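Local coordinates for protein fructokinase (Xylella fastidiosa Temecula1, PDB 3LJS) that probably phosphorylates fructose at the expense of ATP, as a fructokinase of the PfkB carbohydrate kinase family, at residues 248-253 / 323-328; 305-308 / 313-316. All blocks are in the same frame, centred on the assembly; numbering follows the deposited sequence.

Interaction 1 (248-253 / 323-328); sequences PTFRVQ and LSLIQE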
ATOM      1  N   PRO B 248      39.322   4.462   0.255  1.00 38.22           N
ATOM      2  CA  PRO B 248      39.669   3.580  -0.868  1.00 40.23           C
ATOM      3  C   PRO B 248      38.384   2.982  -1.440  1.00 41.66           C
ATOM      4  O   PRO B 248      37.491   2.606  -0.682  1.00 42.90           O
ATOM      5  CB  PRO B 248      40.552   2.514  -0.216  1.00 39.28           C
ATOM      6  CG  PRO B 248      41.155   3.239   0.959  1.00 40.14           C
ATOM      7  CD  PRO B 248      39.980   4.018   1.495  1.00 37.00           C
ATOM      8  N   THR B 249      38.283   2.894  -2.763  1.00 42.85           N
ATOM      9  CA  THR B 249      37.081   2.338  -3.385  1.00 45.42           C
ATOM     10  C   THR B 249      37.364   1.011  -4.091  1.00 45.60           C
ATOM     11  O   THR B 249      38.519   0.599  -4.224  1.00 44.41           O
ATOM     12  CB  THR B 249      36.473   3.321  -4.410  1.00 45.53           C
ATOM     13  OG1 THR B 249      37.044   4.622  -4.227  1.00 49.50           O
ATOM     14  CG2 THR B 249      34.968   3.416  -4.220  1.00 47.21           C
ATOM     15  N   PHE B 250      36.301   0.349  -4.544  1.00 46.27           N
ATOM     16  CA  PHE B 250      36.430  -0.929  -5.238  1.00 48.68           C
ATOM     17  C   PHE B 250      35.593  -0.981  -6.513  1.00 53.09           C
ATOM     18  O   PHE B 250      34.515  -0.388  -6.589  1.00 53.94           O
ATOM     19  CB  PHE B 250      36.030  -2.071  -4.304  1.00 43.53           C
ATOM     20  CG  PHE B 250      36.997  -2.296  -3.179  1.00 39.03           C
ATOM     21  CD1 PHE B 250      38.142  -3.064  -3.373  1.00 37.49           C
ATOM     22  CD2 PHE B 250      36.785  -1.711  -1.935  1.00 35.85           C
ATOM     23  CE1 PHE B 250      39.063  -3.244  -2.344  1.00 37.03           C
ATOM     24  CE2 PHE B 250      37.699  -1.882  -0.895  1.00 34.09           C
ATOM     25  CZ  PHE B 250      38.840  -2.650  -1.099  1.00 35.46           C
ATOM     26  N   ARG B 251      36.108  -1.696  -7.510  1.00 58.52           N
ATOM     27  CA  ARG B 251      35.439  -1.858  -8.800  1.00 63.40           C
ATOM     28  C   ARG B 251      34.999  -3.314  -8.974  1.00 65.31           C
ATOM     29  O   ARG B 251      35.808  -4.174  -9.314  1.00 66.56           O
ATOM     30  CB  ARG B 251      36.394  -1.434  -9.932  1.00 65.71           C
ATOM     31  CG  ARG B 251      37.828  -1.990  -9.833  1.00 68.36           C
ATOM     32  CD  ARG B 251      38.000  -3.296 -10.611  1.00 71.19           C
ATOM     33  NE  ARG B 251      39.262  -3.980 -10.323  1.00 73.31           N
ATOM     34  CZ  ARG B 251      40.456  -3.600 -10.778  1.00 74.81           C
ATOM     35  NH1 ARG B 251      40.568  -2.531 -11.557  1.00 75.15           N
ATOM     36  NH2 ARG B 251      41.540  -4.296 -10.456  1.00 74.70           N
ATOM     37  N   VAL B 252      33.720  -3.592  -8.738  1.00 67.39           N
ATOM     38  CA  VAL B 252      33.221  -4.963  -8.859  1.00 69.66           C
ATOM     39  C   VAL B 252      31.966  -5.112  -9.733  1.00 71.67           C
ATOM     40  O   VAL B 252      31.207  -6.068  -9.582  1.00 71.74           O
ATOM     41  CB  VAL B 252      32.950  -5.565  -7.447  1.00 69.25           C
ATOM     42  CG1 VAL B 252      32.576  -7.040  -7.549  1.00 68.76           C
ATOM     43  CG2 VAL B 252      34.188  -5.412  -6.578  1.00 68.80           C
ATOM     44  N   GLN B 253      31.751  -4.172 -10.652  1.00 74.25           N
ATOM     45  CA  GLN B 253      30.594  -4.236 -11.547  1.00 76.24           C
ATOM     46  C   GLN B 253      29.267  -4.131 -10.797  1.00 76.73           C
ATOM     47  O   GLN B 253      29.028  -4.861  -9.833  1.00 76.94           O
ATOM     48  CB  GLN B 253      30.631  -5.547 -12.344  1.00 77.81           C
ATOM     49  CG  GLN B 253      29.365  -5.869 -13.135  1.00 79.80           C
ATOM     50  CD  GLN B 253      29.158  -4.954 -14.328  1.00 80.83           C
ATOM     51  OE1 GLN B 253      28.997  -3.742 -14.179  1.00 81.59           O
ATOM     52  NE2 GLN B 253      29.159  -5.536 -15.524  1.00 81.32           N
ATOM     53  N   LEU B 323      36.845  -9.775   3.247  1.00 18.44           N
ATOM     54  CA  LEU B 323      38.285  -9.839   3.451  1.00 19.44           C
ATOM     55  C   LEU B 323      39.007 -10.369   2.210  1.00 20.64           C
ATOM     56  O   LEU B 323      40.109  -9.922   1.901  1.00 20.69           O
ATOM     57  CB  LEU B 323      38.614 -10.701   4.680  1.00 19.52           C
ATOM     58  CG  LEU B 323      38.128 -10.128   6.021  1.00 21.53           C
ATOM     59  CD1 LEU B 323      38.474 -11.083   7.162  1.00 22.54           C
ATOM     60  CD2 LEU B 323      38.781  -8.761   6.258  1.00 19.43           C
ATOM     61  N   SER B 324      38.387 -11.306   1.488  1.00 21.56           N
ATOM     62  CA  SER B 324      39.006 -11.851   0.283  1.00 22.58           C
ATOM     63  C   SER B 324      39.126 -10.774  -0.778  1.00 22.93           C
ATOM     64  O   SER B 324      40.136 -10.705  -1.483  1.00 23.01           O
ATOM     65  CB  SER B 324      38.193 -13.022  -0.287  1.00 23.47           C
ATOM     66  OG  SER B 324      38.225 -14.131   0.588  1.00 29.29           O
ATOM     67  N   LEU B 325      38.094  -9.943  -0.906  1.00 21.42           N
ATOM     68  CA  LEU B 325      38.125  -8.867  -1.896  1.00 22.17           C
ATOM     69  C   LEU B 325      39.256  -7.897  -1.585  1.00 22.58           C
ATOM     70  O   LEU B 325      40.007  -7.490  -2.475  1.00 22.97           O
ATOM     71  CB  LEU B 325      36.796  -8.101  -1.919  1.00 21.90           C
ATOM     72  CG  LEU B 325      36.815  -6.818  -2.760  1.00 22.22           C
ATOM     73  CD1 LEU B 325      37.172  -7.146  -4.205  1.00 21.69           C
ATOM     74  CD2 LEU B 325      35.457  -6.128  -2.685  1.00 20.92           C
ATOM     75  N   ILE B 326      39.374  -7.522  -0.316  1.00 22.18           N
ATOM     76  CA  ILE B 326      40.420  -6.594   0.102  1.00 23.78           C
ATOM     77  C   ILE B 326      41.801  -7.212  -0.113  1.00 25.01           C
ATOM     78  O   ILE B 326      42.734  -6.539  -0.558  1.00 25.81           O
ATOM     79  CB  ILE B 326      40.268  -6.226   1.584  1.00 22.96           C
ATOM     80  CG1 ILE B 326      38.927  -5.520   1.802  1.00 24.09           C
ATOM     81  CG2 ILE B 326      41.427  -5.333   2.019  1.00 24.22           C
ATOM     82  CD1 ILE B 326      38.585  -5.296   3.266  1.00 22.57           C
ATOM     83  N   GLN B 327      41.924  -8.494   0.217  1.00 26.25           N
ATOM     84  CA  GLN B 327      43.186  -9.212   0.058  1.00 29.79           C
ATOM     85  C   GLN B 327      43.563  -9.293  -1.423  1.00 33.36           C
ATOM     86  O   GLN B 327      44.696  -8.996  -1.798  1.00 33.29           O
ATOM     87  CB  GLN B 327      43.055 -10.622   0.649  1.00 30.39           C
ATOM     88  CG  GLN B 327      44.262 -11.538   0.448  1.00 31.92           C
ATOM     89  CD  GLN B 327      45.526 -11.018   1.108  1.00 33.90           C
ATOM     90  OE1 GLN B 327      45.475 -10.330   2.127  1.00 34.52           O
ATOM     91  NE2 GLN B 327      46.673 -11.365   0.536  1.00 35.85           N
ATOM     92  N   GLU B 328      42.604  -9.688  -2.257  1.00 37.33           N
ATOM     93  CA  GLU B 328      42.825  -9.810  -3.697  1.00 43.01           C
ATOM     94  C   GLU B 328      43.145  -8.479  -4.348  1.00 45.86           C
ATOM     95  O   GLU B 328      44.194  -8.317  -4.970  1.00 46.19           O
ATOM     96  CB  GLU B 328      41.592 -10.405  -4.383  1.00 44.37           C
ATOM     97  CG  GLU B 328      41.359 -11.857  -4.055  1.00 49.12           C
ATOM     98  CD  GLU B 328      42.597 -12.690  -4.301  1.00 53.11           C
ATOM     99  OE1 GLU B 328      43.039 -12.766  -5.469  1.00 54.97           O
ATOM    100  OE2 GLU B 328      43.136 -13.260  -3.326  1.00 53.42           O
TER
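Phe-250 carries its CG anti to the carbonyl carbon, beside the backbone N (chi1 -69°), while Leu-325 sets CG anti to its own backbone N (chi1 171°); these two torsions lead the ring and the leucine branch past one another in opposite directions. The methyl CD2 of Leu-325 lies over one face of the phenyl ring, 4.1 Å from CD1 of Phe-250, and CG of Leu-325 comes to 4.0 Å from that same CD1. One helix position on, CG1 of Ile-326 meets the far end of the ring obliquely, 4.1 Å from CZ of Phe-250. Val-252 extends the patch along the chain: its CG2 reaches both leucine methyls and stands 4.2 Å from CD2 of Leu-325. No hydrogen bond crosses between the two segments, so van der Waals contact carries the join. Phe-250 also leans on Arg-297, Ala-301 and Ala-304 of helix 289-305. Arg-251 NE makes a weak hydrogen bond to OE1 of Gln-329, the residue just after the helix. This is apolar loop-on-helix packing at the surface of a ribokinase-like alpha/beta fold, where the chain after strand 244-246 lies against the C-terminal helix 319-328.

Interaction 2 (305-308 / 313-316); sequences LAVT and FTAM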
ATOM      1  N   LEU B 305      30.490  -5.286  -2.579  1.00 22.81           N
ATOM      2  CA  LEU B 305      30.030  -6.667  -2.717  1.00 22.30           C
ATOM      3  C   LEU B 305      28.526  -6.847  -2.567  1.00 24.16           C
ATOM      4  O   LEU B 305      27.968  -7.840  -3.045  1.00 23.83           O
ATOM      5  CB  LEU B 305      30.746  -7.559  -1.703  1.00 21.68           C
ATOM      6  CG  LEU B 305      32.228  -7.853  -1.961  1.00 23.55           C
ATOM      7  CD1 LEU B 305      32.855  -8.482  -0.722  1.00 23.73           C
ATOM      8  CD2 LEU B 305      32.358  -8.777  -3.166  1.00 24.23           C
ATOM      9  N   ALA B 306      27.874  -5.905  -1.889  1.00 24.08           N
ATOM     10  CA  ALA B 306      26.432  -5.980  -1.687  1.00 24.25           C
ATOM     11  C   ALA B 306      25.725  -5.954  -3.037  1.00 26.30           C
ATOM     12  O   ALA B 306      26.116  -5.210  -3.933  1.00 26.21           O
ATOM     13  CB  ALA B 306      25.956  -4.807  -0.825  1.00 23.27           C
ATOM     14  N   VAL B 307      24.684  -6.769  -3.180  1.00 28.58           N
ATOM     15  CA  VAL B 307      23.933  -6.827  -4.429  1.00 31.57           C
ATOM     16  C   VAL B 307      22.567  -6.164  -4.284  1.00 33.19           C
ATOM     17  O   VAL B 307      21.836  -6.437  -3.334  1.00 32.25           O
ATOM     18  CB  VAL B 307      23.724  -8.284  -4.884  1.00 31.94           C
ATOM     19  CG1 VAL B 307      22.841  -8.319  -6.129  1.00 32.48           C
ATOM     20  CG2 VAL B 307      25.072  -8.938  -5.157  1.00 31.55           C
ATOM     21  N   THR B 308      22.232  -5.296  -5.234  1.00 34.63           N
ATOM     22  CA  THR B 308      20.953  -4.591  -5.226  1.00 36.55           C
ATOM     23  C   THR B 308      20.170  -4.823  -6.514  1.00 37.93           C
ATOM     24  O   THR B 308      20.751  -5.106  -7.567  1.00 37.63           O
ATOM     25  CB  THR B 308      21.152  -3.070  -5.066  1.00 37.18           C
ATOM     26  OG1 THR B 308      22.043  -2.596  -6.085  1.00 37.61           O
ATOM     27  CG2 THR B 308      21.728  -2.745  -3.695  1.00 37.99           C
ATOM     28  N   PHE B 313      18.397  -4.288  -1.207  1.00 40.46           N
ATOM     29  CA  PHE B 313      19.452  -5.290  -1.193  1.00 38.66           C
ATOM     30  C   PHE B 313      18.937  -6.722  -1.282  1.00 38.57           C
ATOM     31  O   PHE B 313      18.024  -7.115  -0.555  1.00 38.83           O
ATOM     32  CB  PHE B 313      20.293  -5.104   0.070  1.00 37.74           C
ATOM     33  CG  PHE B 313      21.032  -3.795   0.107  1.00 36.02           C
ATOM     34  CD1 PHE B 313      22.367  -3.721  -0.286  1.00 33.81           C
ATOM     35  CD2 PHE B 313      20.383  -2.628   0.493  1.00 33.79           C
ATOM     36  CE1 PHE B 313      23.041  -2.502  -0.296  1.00 34.07           C
ATOM     37  CE2 PHE B 313      21.048  -1.406   0.486  1.00 34.78           C
ATOM     38  CZ  PHE B 313      22.383  -1.342   0.091  1.00 33.14           C
ATOM     39  N   THR B 314      19.525  -7.498  -2.187  1.00 36.77           N
ATOM     40  CA  THR B 314      19.132  -8.885  -2.363  1.00 37.24           C
ATOM     41  C   THR B 314      20.172  -9.825  -1.757  1.00 36.51           C
ATOM     42  O   THR B 314      19.916 -11.016  -1.594  1.00 37.12           O
ATOM     43  CB  THR B 314      18.938  -9.232  -3.860  1.00 38.75           C
ATOM     44  OG1 THR B 314      20.144  -8.958  -4.584  1.00 38.65           O
ATOM     45  CG2 THR B 314      17.802  -8.406  -4.451  1.00 39.53           C
ATOM     46  N   ALA B 315      21.341  -9.284  -1.415  1.00 34.72           N
ATOM     47  CA  ALA B 315      22.405 -10.087  -0.821  1.00 32.00           C
ATOM     48  C   ALA B 315      23.491  -9.247  -0.147  1.00 29.77           C
ATOM     49  O   ALA B 315      23.982  -8.272  -0.717  1.00 26.91           O
ATOM     50  CB  ALA B 315      23.040 -10.985  -1.887  1.00 32.35           C
HETATM   51  N   MSE B 316      23.852  -9.636   1.072  1.00 28.20           N
HETATM   52  CA  MSE B 316      24.897  -8.955   1.832  1.00 27.16           C
HETATM   53  C   MSE B 316      26.074  -9.926   1.899  1.00 25.23           C
HETATM   54  O   MSE B 316      25.882 -11.140   1.963  1.00 23.77           O
HETATM   55  CB  MSE B 316      24.403  -8.616   3.241  1.00 30.01           C
HETATM   56  CG  MSE B 316      23.201  -7.681   3.256  1.00 35.94           C
HETATM   57 SE   MSE B 316      23.606  -5.971   2.440  1.00 45.85          SE
HETATM   58  CE  MSE B 316      22.208  -4.906   3.282  1.00 42.10           C
TER
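Ala-306, Thr-308 and Phe-313 form the apolar centre of a short beta hairpin whose strands are 307-308 and 313-315. CB of Ala-306 sits at the edge of the phenyl ring, in its plane, 3.8 Å from CE1 of Phe-313. Thr-308 covers one ring face: its CG2, anti to the carbonyl carbon, makes a CH-pi contact 3.8 Å from the centroid of the Phe-313 ring; the methyl sits nearly above the ring, 21° from its normal, displaced toward the CD1-CE1 side. Beside them the selenium of Met-316, a selenomethionine, reaches CB of Ala-306. The ring also packs on Asp-262 and Ala-263 of helix 262-275 and on Asn-41, and the side chain of Phe-313 comes within about 5 Å of Gly-261, an ATP-binding residue, although no nucleotide is bound to this chain in the model. The side chains of Val-307 and Ala-315 occupy the other face of the hairpin, CB of Val-307 being 4.1 Å from CB of Ala-315.

At the polar edge, Val-307 N donates to Ala-315 O over 3.0 Å. Opposite Val-307 the second strand carries a classic beta bulge, with Thr-314 and Ala-315 both facing it. Val-307 O therefore gathers several donors: a 2.8 Å bond from Thr-314 N, tilted 24° from the carbonyl plane, a weak one from Ala-315 N, and a weak 3.3 Å bond from the hydroxyl OG1 of Thr-314.

How the interactions relate
Both contacts are at the surface, and neither has a fully buried residue among those that touch. Interaction 1 is wholly apolar, a loop laid on the C-terminal helix away from the ATP-binding residues; interaction 2 combines methyl groups packed round a single phenyl ring with backbone hydrogen bonds and stands close to that site. Helix 289-305 links them: it runs into the hairpin at Leu-305, and its side also receives the phenylalanine of interaction 1. The two meet where CG of Leu-305 lies 3.7 Å from CD2 of Leu-325. In sequence the hairpin is nested inside the span closed by 248-253 and 323-328, and helix 319-328 is the next element after strand 313-315.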